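Local atomic coordinates of GDSL-like protein (Roseburia intestinalis L1-82, PDB entry 6HFZ), a protein that removes acetyl groups from acetylated mannans as a two-domain esterase with a GDSL-like, SGNH-hydrolase-type catalytic part. Residues L230-Y235 with L336-N341; E119-L124 with L153-I158; F86-A91 with V125-T130; H251-D256 with V346-T351. One frame throughout, in Å; residues are numbered along the deposited sequence.

Overall arrangement
From the N terminus, helix 84-96 supplies the first segment. Interaction 3 closes when residues 125-130 return against it, and interaction 2 starts within that span, at 119-124, to close at 153-158. The two therefore cross and share helix 115-129, so three helices of the alpha/beta part are joined through one of them. Interaction 1 opens later, at 230-235, and closes at 336-341. Interaction 4 crosses it, opening at 251-256 and closing at 346-351. Interaction 1 touches interaction 2 through Thr234 and Glu119, and interaction 3 where Tyr235 packs on Val88, and brings the beta part against helix 115-129. Interaction 4 stands apart within the beta part, its centre about 27 Å from that of interaction 1.

Interaction 1 of 4, residues L230-Y235 with L336-N341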
loop_
_atom_site.group_PDB
_atom_site.type_symbol
_atom_site.label_atom_id
_atom_site.label_comp_id
_atom_site.label_asym_id
_atom_site.label_seq_id
_atom_site.Cartn_x
_atom_site.Cartn_y
_atom_site.Cartn_z
ATOM N N LEU A 230 14.899 -10.486 7.564
ATOM C CA LEU A 230 14.288 -11.581 8.253
ATOM C C LEU A 230 13.727 -12.614 7.259
ATOM O O LEU A 230 13.865 -13.807 7.455
ATOM C CB LEU A 230 13.191 -10.971 9.141
ATOM C CG LEU A 230 12.508 -11.935 10.093
ATOM C CD1 LEU A 230 13.547 -12.517 11.054
ATOM C CD2 LEU A 230 11.401 -11.223 10.853
ATOM N N THR A 231 13.108 -12.158 6.161
ATOM C CA THR A 231 12.597 -13.014 5.107
ATOM C C THR A 231 13.618 -13.127 3.974
ATOM O O THR A 231 14.694 -12.532 4.039
ATOM C CB THR A 231 11.235 -12.496 4.595
ATOM O OG1 THR A 231 11.487 -11.376 3.742
ATOM C CG2 THR A 231 10.348 -12.060 5.746
ATOM N N LYS A 232 13.257 -13.874 2.914
ATOM C CA LYS A 232 14.066 -13.954 1.664
ATOM C C LYS A 232 14.180 -12.584 0.959
ATOM O O LYS A 232 15.086 -12.369 0.150
ATOM C CB LYS A 232 13.443 -14.949 0.692
ATOM C CG LYS A 232 13.501 -16.402 1.135
ATOM C CD LYS A 232 13.050 -17.335 0.033
ATOM C CE LYS A 232 12.822 -18.751 0.525
ATOM N NZ LYS A 232 14.089 -19.427 0.889
ATOM N N ASN A 233 13.270 -11.660 1.273
ATOM C CA ASN A 233 13.335 -10.276 0.880
ATOM C C ASN A 233 13.470 -10.135 -0.647
ATOM O O ASN A 233 14.211 -9.295 -1.123
ATOM C CB ASN A 233 14.456 -9.540 1.598
ATOM C CG ASN A 233 14.449 -8.062 1.325
ATOM O OD1 ASN A 233 13.382 -7.430 1.339
ATOM N ND2 ASN A 233 15.627 -7.518 1.034
ATOM N N THR A 234 12.695 -10.918 -1.404
ATOM C CA THR A 234 12.808 -10.906 -2.861
ATOM C C THR A 234 11.926 -9.839 -3.532
ATOM O O THR A 234 11.763 -9.881 -4.762
ATOM C CB THR A 234 12.583 -12.316 -3.423
ATOM O OG1 THR A 234 11.247 -12.755 -3.256
ATOM C CG2 THR A 234 13.504 -13.343 -2.801
ATOM N N TYR A 235 11.320 -8.918 -2.765
ATOM C CA TYR A 235 10.454 -7.861 -3.346
ATOM C C TYR A 235 11.067 -6.466 -3.168
ATOM O O TYR A 235 10.517 -5.509 -3.702
ATOM C CB TYR A 235 9.019 -7.914 -2.805
ATOM C CG TYR A 235 8.232 -9.098 -3.301
ATOM C CD1 TYR A 235 8.253 -10.288 -2.615
ATOM C CD2 TYR A 235 7.492 -9.055 -4.481
ATOM C CE1 TYR A 235 7.546 -11.391 -3.059
ATOM C CE2 TYR A 235 6.750 -10.133 -4.923
ATOM C CZ TYR A 235 6.782 -11.308 -4.204
ATOM O OH TYR A 235 6.114 -12.419 -4.632
ATOM N N LEU A 336 4.470 -15.799 -10.614
ATOM C CA LEU A 336 5.699 -16.537 -10.352
ATOM C C LEU A 336 6.264 -16.015 -9.035
ATOM O O LEU A 336 6.421 -14.800 -8.902
ATOM C CB LEU A 336 6.736 -16.286 -11.452
ATOM C CG LEU A 336 8.056 -17.053 -11.296
ATOM C CD1 LEU A 336 7.806 -18.565 -11.377
ATOM C CD2 LEU A 336 9.082 -16.620 -12.322
ATOM N N GLU A 337 6.620 -16.923 -8.120
ATOM C CA GLU A 337 7.294 -16.519 -6.897
ATOM C C GLU A 337 8.494 -17.445 -6.608
ATOM O O GLU A 337 8.377 -18.675 -6.657
ATOM C CB GLU A 337 6.315 -16.523 -5.727
ATOM C CG GLU A 337 6.936 -15.960 -4.460
ATOM C CD GLU A 337 5.967 -15.694 -3.322
ATOM O OE1 GLU A 337 5.328 -16.652 -2.841
ATOM O OE2 GLU A 337 5.888 -14.526 -2.898
ATOM N N HIS A 338 9.627 -16.810 -6.299
ATOM C CA HIS A 338 10.880 -17.431 -5.931
ATOM C C HIS A 338 11.347 -18.373 -7.053
ATOM O O HIS A 338 11.846 -19.456 -6.773
ATOM C CB HIS A 338 10.773 -18.130 -4.582
ATOM C CG HIS A 338 10.414 -17.242 -3.443
ATOM N ND1 HIS A 338 9.874 -17.743 -2.283
ATOM C CD2 HIS A 338 10.532 -15.904 -3.284
ATOM C CE1 HIS A 338 9.640 -16.743 -1.446
ATOM N NE2 HIS A 338 10.035 -15.596 -2.049
ATOM N N GLY A 339 11.169 -17.926 -8.302
ATOM C CA GLY A 339 11.608 -18.610 -9.492
ATOM C C GLY A 339 13.047 -18.282 -9.823
ATOM O O GLY A 339 13.779 -17.770 -9.015
ATOM N N GLU A 340 13.434 -18.611 -11.052
ATOM C CA GLU A 340 14.748 -18.336 -11.528
ATOM C C GLU A 340 14.801 -16.845 -11.834
ATOM O O GLU A 340 13.847 -16.273 -12.405
ATOM C CB GLU A 340 15.051 -19.183 -12.765
ATOM C CG GLU A 340 16.372 -18.877 -13.424
ATOM C CD GLU A 340 16.701 -19.808 -14.578
ATOM O OE1 GLU A 340 17.902 -20.081 -14.752
ATOM O OE2 GLU A 340 15.746 -20.267 -15.298
ATOM N N ASN A 341 15.891 -16.232 -11.401
ATOM C CA ASN A 341 16.144 -14.840 -11.643
ATOM C C ASN A 341 16.781 -14.678 -13.038
ATOM O O ASN A 341 17.958 -14.926 -13.227
ATOM C CB ASN A 341 17.019 -14.239 -10.547
ATOM C CG ASN A 341 16.885 -12.736 -10.495
ATOM O OD1 ASN A 341 16.601 -12.086 -11.508
ATOM N ND2 ASN A 341 17.009 -12.194 -9.299
#
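Tyr235 and Glu337 form the tight end of this contact. The hydroxyl OH of Tyr235 donates to OE2 of Glu337 over 2.7 Å, reaching the carboxylate on its anti side and 29° out of its plane. Ring and carboxylate are turned 73° against each other, with OE2 at the edge of the phenol. Tyr235 is buried, and the same OE2 is also bonded to ND1 of His116, whose ring stands roughly perpendicular to that of Tyr235, so two bonds grip one carboxylate oxygen.

Toward solvent the packing changes character. The imidazole of His338 is sandwiched: CG of its neighbour Glu337 lies 3.7 Å above one face, and CD of Lys232 approaches the other, 4.0 Å from the ring centroid, in a CH-pi contact. The lysine chain runs on past the ring and bends at its last torsion, which leaves NZ of Lys232 5.5 Å from ND1 of His338; both residues are exposed. Between the two regimes sits buried Thr234, with OG1 3.2 Å from CD2 of His338 at the ring edge. The carboxylate of Glu119 ties this pair together, OE2 bonding Thr234 OG1 and OE1 bonding His338 NE2. Just upstream, Thr231 OG1 accepts from Asn233 N in an ST turn. Beside helix 115-129, the two loops form part of the seam between the alpha/beta, SGNH-type fold and the beta-rich part, consistent with a two-domain esterase.

Interaction 2 of 4, residues E119-L124 with L153-I158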
loop_
_atom_site.group_PDB
_atom_site.type_symbol
_atom_site.label_atom_id
_atom_site.label_comp_id
_atom_site.label_asym_id
_atom_site.label_seq_id
_atom_site.Cartn_x
_atom_site.Cartn_y
_atom_site.Cartn_z
ATOM N N GLU A 119 6.925 -10.794 3.535
ATOM C CA GLU A 119 8.054 -10.578 2.632
ATOM C C GLU A 119 7.902 -9.269 1.841
ATOM O O GLU A 119 8.852 -8.491 1.754
ATOM C CB GLU A 119 8.214 -11.791 1.710
ATOM C CG GLU A 119 9.511 -11.754 0.920
ATOM C CD GLU A 119 9.803 -12.959 0.030
ATOM O OE1 GLU A 119 9.005 -13.927 0.017
ATOM O OE2 GLU A 119 10.804 -12.924 -0.682
ATOM N N THR A 120 6.706 -9.012 1.304
ATOM C CA THR A 120 6.484 -7.763 0.564
ATOM C C THR A 120 6.620 -6.556 1.506
ATOM O O THR A 120 7.215 -5.534 1.138
ATOM C CB THR A 120 5.191 -7.753 -0.255
ATOM O OG1 THR A 120 4.084 -7.800 0.658
ATOM C CG2 THR A 120 5.070 -8.921 -1.213
ATOM N N TYR A 121 6.010 -6.603 2.693
ATOM C CA TYR A 121 6.141 -5.508 3.672
ATOM C C TYR A 121 7.597 -5.278 4.095
ATOM O O TYR A 121 8.014 -4.130 4.254
ATOM C CB TYR A 121 5.265 -5.847 4.861
ATOM C CG TYR A 121 4.919 -4.774 5.840
ATOM C CD1 TYR A 121 3.816 -3.973 5.619
ATOM C CD2 TYR A 121 5.556 -4.716 7.075
ATOM C CE1 TYR A 121 3.379 -3.089 6.579
ATOM C CE2 TYR A 121 5.134 -3.828 8.041
ATOM C CZ TYR A 121 4.041 -3.014 7.786
ATOM O OH TYR A 121 3.539 -2.175 8.748
ATOM N N GLU A 122 8.381 -6.362 4.261
ATOM C CA GLU A 122 9.788 -6.200 4.587
ATOM C C GLU A 122 10.518 -5.427 3.465
ATOM O O GLU A 122 11.291 -4.495 3.769
ATOM C CB GLU A 122 10.498 -7.528 4.865
ATOM C CG GLU A 122 11.953 -7.285 5.198
ATOM C CD GLU A 122 12.679 -8.443 5.857
ATOM O OE1 GLU A 122 13.501 -8.175 6.792
ATOM O OE2 GLU A 122 12.390 -9.571 5.503
ATOM N N GLY A 123 10.272 -5.794 2.198
ATOM C CA GLY A 123 10.825 -5.070 1.066
ATOM C C GLY A 123 10.465 -3.604 1.095
ATOM O O GLY A 123 11.317 -2.759 0.874
ATOM N N LEU A 124 9.182 -3.299 1.384
ATOM C CA LEU A 124 8.735 -1.911 1.446
ATOM C C LEU A 124 9.451 -1.163 2.569
ATOM O O LEU A 124 9.986 -0.006 2.356
ATOM C CB LEU A 124 7.216 -1.878 1.655
ATOM C CG LEU A 124 6.670 -0.475 1.925
ATOM C CD1 LEU A 124 6.900 0.474 0.738
ATOM C CD2 LEU A 124 5.184 -0.537 2.297
ATOM N N LEU A 153 0.342 -9.554 12.960
ATOM C CA LEU A 153 1.257 -10.609 13.372
ATOM C C LEU A 153 2.489 -10.565 12.454
ATOM O O LEU A 153 3.624 -10.678 12.903
ATOM C CB LEU A 153 0.605 -11.980 13.270
ATOM C CG LEU A 153 1.510 -13.133 13.690
ATOM C CD1 LEU A 153 1.753 -13.121 15.188
ATOM C CD2 LEU A 153 0.954 -14.468 13.254
HETATM N N MSE A 154 2.235 -10.446 11.151
HETATM C CA MSE A 154 3.312 -10.390 10.165
HETATM C C MSE A 154 4.038 -9.057 10.223
HETATM O O MSE A 154 5.272 -8.990 10.250
HETATM C CB MSE A 154 2.851 -10.666 8.714
HETATM C CG MSE A 154 2.146 -11.971 8.479
HETATM SE SE MSE A 154 3.351 -13.504 8.797
HETATM C CE MSE A 154 2.532 -13.898 10.540
ATOM N N HIS A 155 3.268 -7.967 10.217
ATOM C CA HIS A 155 3.854 -6.643 10.158
ATOM C C HIS A 155 4.678 -6.315 11.414
ATOM O O HIS A 155 5.704 -5.594 11.354
ATOM C CB HIS A 155 2.778 -5.625 9.851
ATOM C CG HIS A 155 2.179 -5.822 8.499
ATOM N ND1 HIS A 155 1.012 -5.172 8.115
ATOM C CD2 HIS A 155 2.595 -6.537 7.432
ATOM C CE1 HIS A 155 0.736 -5.538 6.863
ATOM N NE2 HIS A 155 1.709 -6.331 6.404
ATOM N N GLY A 156 4.194 -6.789 12.557
ATOM C CA GLY A 156 4.842 -6.567 13.841
ATOM C C GLY A 156 6.205 -7.238 13.933
ATOM O O GLY A 156 7.093 -6.737 14.651
ATOM N N ARG A 157 6.358 -8.388 13.285
ATOM C CA ARG A 157 7.652 -9.083 13.233
ATOM C C ARG A 157 8.664 -8.203 12.524
ATOM O O ARG A 157 9.851 -8.163 12.919
ATOM C CB ARG A 157 7.560 -10.430 12.528
ATOM C CG ARG A 157 6.757 -11.453 13.311
ATOM C CD ARG A 157 6.468 -12.694 12.480
ATOM N NE ARG A 157 5.949 -13.776 13.310
ATOM C CZ ARG A 157 5.209 -14.796 12.872
ATOM N NH1 ARG A 157 5.052 -15.004 11.575
ATOM N NH2 ARG A 157 4.590 -15.580 13.745
ATOM N N ILE A 158 8.210 -7.491 11.487
ATOM C CA ILE A 158 9.066 -6.525 10.787
ATOM C C ILE A 158 9.331 -5.303 11.661
ATOM O O ILE A 158 10.470 -4.808 11.698
ATOM C CB ILE A 158 8.468 -6.132 9.416
ATOM C CG1 ILE A 158 8.294 -7.362 8.530
ATOM C CG2 ILE A 158 9.288 -5.037 8.750
ATOM C CD1 ILE A 158 9.520 -8.290 8.448
#
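Tyr121 and His155 lie flat against each other, and their stack is the core of this buried contact. The ring centroids are 3.5 Å apart and the planes differ by only 7°, a face-to-face pair with the imidazole placed over the phenol: CD2 of His155 sits above the centre of the tyrosine ring, and NE2 comes within 3.3 Å of Tyr121 CD1. The stem of the histidine joins in, its CB lying 3.9 Å from the Tyr121 centroid in a CH-pi contact. Having its CG turned anti to the backbone nitrogen (chi1 -164°) carries the tyrosine ring into this position. The imidazole is probably kept from turning, since ND1 is bonded to Ser108 OG and NE2 to Asp111 OD2.

Ile158, which buries slightly more than the histidine, comes at the edge of the phenol instead of its face, with CB 4.0 Å from Tyr121 CD2. Its CD1 reaches on to CB of Glu122, 3.8 Å away, while the carboxylate of Glu122 is engaged by Tyr162 and by the 230-235 loop.

The two helical segments run in broadly the same direction, 36° apart, with axes approaching to 9.5 Å. Helix 115-129 leads into strand 136-141 and helix 152-161 follows it, in successive beta-alpha-beta crossovers; from that strand Leu139 packs on Tyr121 and His141 on both rings, and Ser84 of helix 84-96 touches Tyr121 as well.

Interaction 3 of 4, residues F86-A91 with V125-T130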
loop_
_atom_site.group_PDB
_atom_site.type_symbol
_atom_site.label_atom_id
_atom_site.label_comp_id
_atom_site.label_asym_id
_atom_site.label_seq_id
_atom_site.Cartn_x
_atom_site.Cartn_y
_atom_site.Cartn_z
ATOM N N PHE A 86 1.997 -3.752 -3.882
ATOM C CA PHE A 86 1.984 -2.578 -4.780
ATOM C C PHE A 86 2.830 -1.448 -4.176
ATOM O O PHE A 86 3.588 -0.772 -4.877
ATOM C CB PHE A 86 0.562 -2.180 -5.096
ATOM C CG PHE A 86 0.407 -1.033 -6.071
ATOM C CD1 PHE A 86 1.326 -0.807 -7.087
ATOM C CD2 PHE A 86 -0.706 -0.222 -6.011
ATOM C CE1 PHE A 86 1.160 0.232 -7.994
ATOM C CE2 PHE A 86 -0.877 0.809 -6.928
ATOM C CZ PHE A 86 0.058 1.029 -7.917
ATOM N N GLY A 87 2.750 -1.279 -2.841
ATOM C CA GLY A 87 3.522 -0.222 -2.158
ATOM C C GLY A 87 5.018 -0.213 -2.472
ATOM O O GLY A 87 5.604 0.861 -2.734
ATOM N N VAL A 88 5.660 -1.363 -2.399
ATOM C CA VAL A 88 7.119 -1.421 -2.658
ATOM C C VAL A 88 7.429 -1.071 -4.122
ATOM O O VAL A 88 8.454 -0.392 -4.382
ATOM C CB VAL A 88 7.763 -2.756 -2.200
ATOM C CG1 VAL A 88 7.204 -3.905 -2.994
ATOM C CG2 VAL A 88 9.286 -2.715 -2.255
ATOM N N ALA A 89 6.576 -1.444 -5.065
ATOM C CA ALA A 89 6.774 -1.156 -6.522
ATOM C C ALA A 89 6.493 0.304 -6.869
ATOM O O ALA A 89 7.011 0.722 -7.861
ATOM C CB ALA A 89 5.860 -2.012 -7.352
ATOM N N ARG A 90 5.612 0.994 -6.129
ATOM C CA ARG A 90 5.242 2.385 -6.398
ATOM C C ARG A 90 5.959 3.366 -5.450
ATOM O O ARG A 90 5.777 4.584 -5.579
ATOM C CB ARG A 90 3.728 2.572 -6.366
ATOM C CG ARG A 90 3.089 2.590 -4.988
ATOM C CD ARG A 90 1.618 2.362 -5.054
ATOM N NE ARG A 90 0.978 2.351 -3.744
ATOM C CZ ARG A 90 0.606 3.406 -3.032
ATOM N NH1 ARG A 90 0.889 4.628 -3.461
ATOM N NH2 ARG A 90 -0.097 3.218 -1.910
ATOM N N ALA A 91 6.762 2.856 -4.518
ATOM C CA ALA A 91 7.273 3.700 -3.433
ATOM C C ALA A 91 8.136 4.837 -4.006
ATOM O O ALA A 91 8.002 5.981 -3.586
ATOM C CB ALA A 91 8.032 2.880 -2.405
ATOM N N VAL A 125 9.470 -1.751 3.771
ATOM C CA VAL A 125 10.098 -1.113 4.925
ATOM C C VAL A 125 11.595 -0.839 4.637
ATOM O O VAL A 125 12.114 0.261 4.928
ATOM C CB VAL A 125 9.877 -1.920 6.225
ATOM C CG1 VAL A 125 10.765 -1.437 7.364
ATOM C CG2 VAL A 125 8.418 -1.940 6.647
ATOM N N ARG A 126 12.328 -1.870 4.204
ATOM C CA ARG A 126 13.762 -1.694 3.860
ATOM C C ARG A 126 13.942 -0.537 2.868
ATOM O O ARG A 126 14.815 0.319 3.060
ATOM C CB ARG A 126 14.381 -2.987 3.343
ATOM C CG ARG A 126 14.516 -4.055 4.416
ATOM C CD ARG A 126 15.074 -5.334 3.872
ATOM N NE ARG A 126 16.458 -5.134 3.458
ATOM C CZ ARG A 126 17.518 -5.362 4.231
ATOM N NH1 ARG A 126 17.364 -5.681 5.506
ATOM N NH2 ARG A 126 18.735 -5.305 3.689
ATOM N N LYS A 127 13.142 -0.499 1.793
ATOM C CA LYS A 127 13.317 0.518 0.762
ATOM C C LYS A 127 13.100 1.913 1.351
ATOM O O LYS A 127 13.776 2.863 1.020
ATOM C CB LYS A 127 12.381 0.246 -0.418
ATOM C CG LYS A 127 12.283 1.342 -1.486
ATOM C CD LYS A 127 11.536 0.956 -2.729
ATOM C CE LYS A 127 12.301 -0.011 -3.596
ATOM N NZ LYS A 127 11.432 -0.742 -4.556
ATOM N N VAL A 128 12.020 2.083 2.129
ATOM C CA VAL A 128 11.728 3.418 2.668
ATOM C C VAL A 128 12.782 3.823 3.705
ATOM O O VAL A 128 13.264 4.968 3.710
ATOM C CB VAL A 128 10.288 3.482 3.217
ATOM C CG1 VAL A 128 10.029 4.773 3.963
ATOM C CG2 VAL A 128 9.245 3.257 2.126
ATOM N N TYR A 129 13.145 2.908 4.587
ATOM C CA TYR A 129 13.995 3.191 5.736
ATOM C C TYR A 129 15.409 3.564 5.251
ATOM O O TYR A 129 16.032 4.447 5.818
ATOM C CB TYR A 129 14.023 1.993 6.674
ATOM C CG TYR A 129 14.789 2.155 7.967
ATOM C CD1 TYR A 129 14.331 2.967 8.998
ATOM C CD2 TYR A 129 16.019 1.540 8.141
ATOM C CE1 TYR A 129 15.028 3.073 10.198
ATOM C CE2 TYR A 129 16.719 1.628 9.344
ATOM C CZ TYR A 129 16.219 2.398 10.373
ATOM O OH TYR A 129 16.871 2.461 11.580
ATOM N N THR A 130 15.875 2.913 4.183
ATOM C CA THR A 130 17.237 3.196 3.654
ATOM C C THR A 130 17.242 4.233 2.526
ATOM O O THR A 130 18.336 4.539 1.935
ATOM C CB THR A 130 17.937 1.907 3.227
ATOM O OG1 THR A 130 17.217 1.412 2.099
ATOM C CG2 THR A 130 17.988 0.897 4.348
#
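Lys127 reaches across to Val88 and Ala91, and its side chain shows how a long aliphatic arm can serve two chemistries in turn. From CB the chain sets out toward helix 84-96, with CG anti to the backbone nitrogen (chi1 171°); this first part approaches the opposite segment without yet touching it. Contact begins at CD, which lies 4.0 Å from the CB of Ala91 and 3.7 Å from the carbonyl oxygen of Val88. The chain bends about the CG-CD bond (chi3 -72°), and CE continues past that oxygen. At the tip, NZ of Lys127 donates to Val88 O over 3.0 Å, coming from above the carbonyl plane, 39° out of it. CG2 of Val88 stands 3.7 Å from the same NZ, so a methyl flanks the ammonium group. A second bond runs from NZ to the backbone oxygen of Glu236, just before strand 237-241.

A leucine in place of Lys127 would probably leave the oxygens of Val88 and Glu236 without their shared donor, and a gap beside CG2 of Val88 where the ammonium stood.

Across the two segments the positive charge therefore meets a main-chain oxygen, not a carboxylate. The two carbonyl dipoles probably help to solvate the ammonium, so that one group links helices 84-96 and 115-129 and probably helps to hold the chain entering the beta part.

Interaction 4 of 4, residues H251-D256 with V346-T351; sequences HGFVAD and VEVRLT
Phe253 meets Leu350 and Val348 through apolar contacts, all made by the far end of its ring. CZ of Phe253 lies 3.6 Å from CD1 of Leu350, and the same methyl stands 3.8 Å from CE1 of the ring. CG1 of Val348 approaches CZ of Phe253 to 4.1 Å; having this branch anti to the valine's backbone nitrogen (chi1 179°) is what presents it to the ring.

The 251-256 segment passes from strand 249-251, at the rim of one antiparallel sheet, to strand 254-255 of another, and Phe253 turns inward at the passage, just after Gly252, whose positive phi (122°) would drive a side chain into the preceding carbonyl oxygen. The phenylalanine ring is surrounded by Trp271, Phe361 and Leu363 from the second sheet and by Ile280 from the first, as in the core of a beta-sandwich. An alanine in place of Phe253 would probably leave a gap between the sheets, with the methyls of Leu350 and Val348 losing the ring they pack against.

A second kind of contact involves the backbone: CE1 of Phe253 comes within 3.9 Å of the carbonyl oxygen of Val348, an approach oblique to the ring.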
loop_
_atom_site.group_PDB
_atom_site.type_symbol
_atom_site.label_atom_id
_atom_site.label_comp_id
_atom_site.label_asym_id
_atom_site.label_seq_id
_atom_site.Cartn_x
_atom_site.Cartn_y
_atom_site.Cartn_z
ATOM N N HIS A 251 0.168 -6.596 -29.862
ATOM C CA HIS A 251 -0.532 -7.275 -30.951
ATOM C C HIS A 251 -2.025 -7.267 -30.642
ATOM O O HIS A 251 -2.644 -8.313 -30.436
ATOM C CB HIS A 251 -0.032 -8.714 -31.143
ATOM C CG HIS A 251 1.441 -8.833 -31.366
ATOM N ND1 HIS A 251 2.046 -8.448 -32.555
ATOM C CD2 HIS A 251 2.423 -9.314 -30.572
ATOM C CE1 HIS A 251 3.331 -8.700 -32.494
ATOM N NE2 HIS A 251 3.592 -9.222 -31.277
ATOM N N GLY A 252 -2.608 -6.064 -30.574
ATOM C CA GLY A 252 -4.017 -5.893 -30.270
ATOM C C GLY A 252 -4.247 -5.018 -29.048
ATOM O O GLY A 252 -5.126 -4.164 -29.050
ATOM N N PHE A 253 -3.464 -5.238 -27.990
ATOM C CA PHE A 253 -3.449 -4.287 -26.828
ATOM C C PHE A 253 -2.938 -2.930 -27.328
ATOM O O PHE A 253 -2.131 -2.868 -28.227
ATOM C CB PHE A 253 -2.579 -4.832 -25.688
ATOM C CG PHE A 253 -3.317 -5.669 -24.687
ATOM C CD1 PHE A 253 -3.514 -7.026 -24.890
ATOM C CD2 PHE A 253 -3.801 -5.099 -23.525
ATOM C CE1 PHE A 253 -4.202 -7.788 -23.960
ATOM C CE2 PHE A 253 -4.458 -5.868 -22.575
ATOM C CZ PHE A 253 -4.647 -7.216 -22.787
ATOM N N VAL A 254 -3.483 -1.847 -26.784
ATOM C CA VAL A 254 -3.096 -0.494 -27.192
ATOM C C VAL A 254 -2.749 0.320 -25.935
ATOM O O VAL A 254 -3.497 0.311 -24.946
ATOM C CB VAL A 254 -4.223 0.163 -28.018
ATOM C CG1 VAL A 254 -5.595 -0.043 -27.408
ATOM C CG2 VAL A 254 -3.989 1.644 -28.234
ATOM N N ALA A 255 -1.642 1.054 -25.994
ATOM C CA ALA A 255 -1.237 1.884 -24.875
ATOM C C ALA A 255 -2.292 2.958 -24.582
ATOM O O ALA A 255 -2.838 3.573 -25.525
ATOM C CB ALA A 255 0.081 2.515 -25.194
ATOM N N ASP A 256 -2.531 3.223 -23.286
ATOM C CA ASP A 256 -3.377 4.301 -22.811
ATOM C C ASP A 256 -2.427 5.463 -22.497
ATOM O O ASP A 256 -1.676 5.384 -21.558
ATOM C CB ASP A 256 -4.214 3.871 -21.599
ATOM C CG ASP A 256 -4.870 5.012 -20.837
ATOM O OD1 ASP A 256 -5.064 6.119 -21.446
ATOM O OD2 ASP A 256 -5.210 4.808 -19.664
ATOM N N VAL A 346 6.821 -12.603 -20.894
ATOM C CA VAL A 346 5.496 -12.570 -20.379
ATOM C C VAL A 346 4.536 -12.200 -21.505
ATOM O O VAL A 346 4.747 -11.241 -22.233
ATOM C CB VAL A 346 5.386 -11.588 -19.197
ATOM C CG1 VAL A 346 3.975 -11.603 -18.635
ATOM C CG2 VAL A 346 6.422 -11.886 -18.131
ATOM N N GLU A 347 3.430 -12.916 -21.577
ATOM C CA GLU A 347 2.440 -12.639 -22.560
ATOM C C GLU A 347 1.083 -12.565 -21.866
ATOM O O GLU A 347 0.767 -13.404 -21.044
ATOM C CB GLU A 347 2.493 -13.726 -23.646
ATOM C CG GLU A 347 1.394 -13.568 -24.682
ATOM C CD GLU A 347 1.465 -14.498 -25.885
ATOM O OE1 GLU A 347 1.932 -15.669 -25.731
ATOM O OE2 GLU A 347 1.049 -14.043 -26.983
ATOM N N VAL A 348 0.281 -11.567 -22.243
ATOM C CA VAL A 348 -1.103 -11.493 -21.825
ATOM C C VAL A 348 -1.963 -11.488 -23.102
ATOM O O VAL A 348 -1.648 -10.758 -24.017
ATOM C CB VAL A 348 -1.334 -10.232 -20.971
ATOM C CG1 VAL A 348 -2.783 -10.124 -20.535
ATOM C CG2 VAL A 348 -0.393 -10.204 -19.767
ATOM N N ARG A 349 -3.013 -12.309 -23.127
ATOM C CA ARG A 349 -3.888 -12.481 -24.295
ATOM C C ARG A 349 -5.340 -12.485 -23.829
ATOM O O ARG A 349 -5.659 -13.148 -22.875
ATOM C CB ARG A 349 -3.621 -13.856 -24.938
ATOM C CG ARG A 349 -4.324 -14.088 -26.271
ATOM C CD ARG A 349 -3.831 -15.385 -26.966
ATOM N NE ARG A 349 -4.565 -15.614 -28.229
ATOM C CZ ARG A 349 -4.135 -15.216 -29.427
ATOM N NH1 ARG A 349 -2.935 -14.685 -29.553
ATOM N NH2 ARG A 349 -4.883 -15.380 -30.504
ATOM N N LEU A 350 -6.249 -11.864 -24.588
ATOM C CA LEU A 350 -7.662 -11.952 -24.261
ATOM C C LEU A 350 -8.228 -13.288 -24.754
ATOM O O LEU A 350 -7.954 -13.670 -25.897
ATOM C CB LEU A 350 -8.384 -10.773 -24.917
ATOM C CG LEU A 350 -8.773 -9.622 -23.989
ATOM C CD1 LEU A 350 -7.638 -9.122 -23.148
ATOM C CD2 LEU A 350 -9.418 -8.476 -24.742
ATOM N N THR A 351 -8.949 -13.981 -23.869
ATOM C CA THR A 351 -9.514 -15.336 -24.122
ATOM C C THR A 351 -11.044 -15.354 -24.179
ATOM O O THR A 351 -11.602 -16.276 -24.806
ATOM C CB THR A 351 -9.023 -16.331 -23.066
ATOM O OG1 THR A 351 -9.485 -15.910 -21.780
ATOM C CG2 THR A 351 -7.518 -16.443 -23.045
#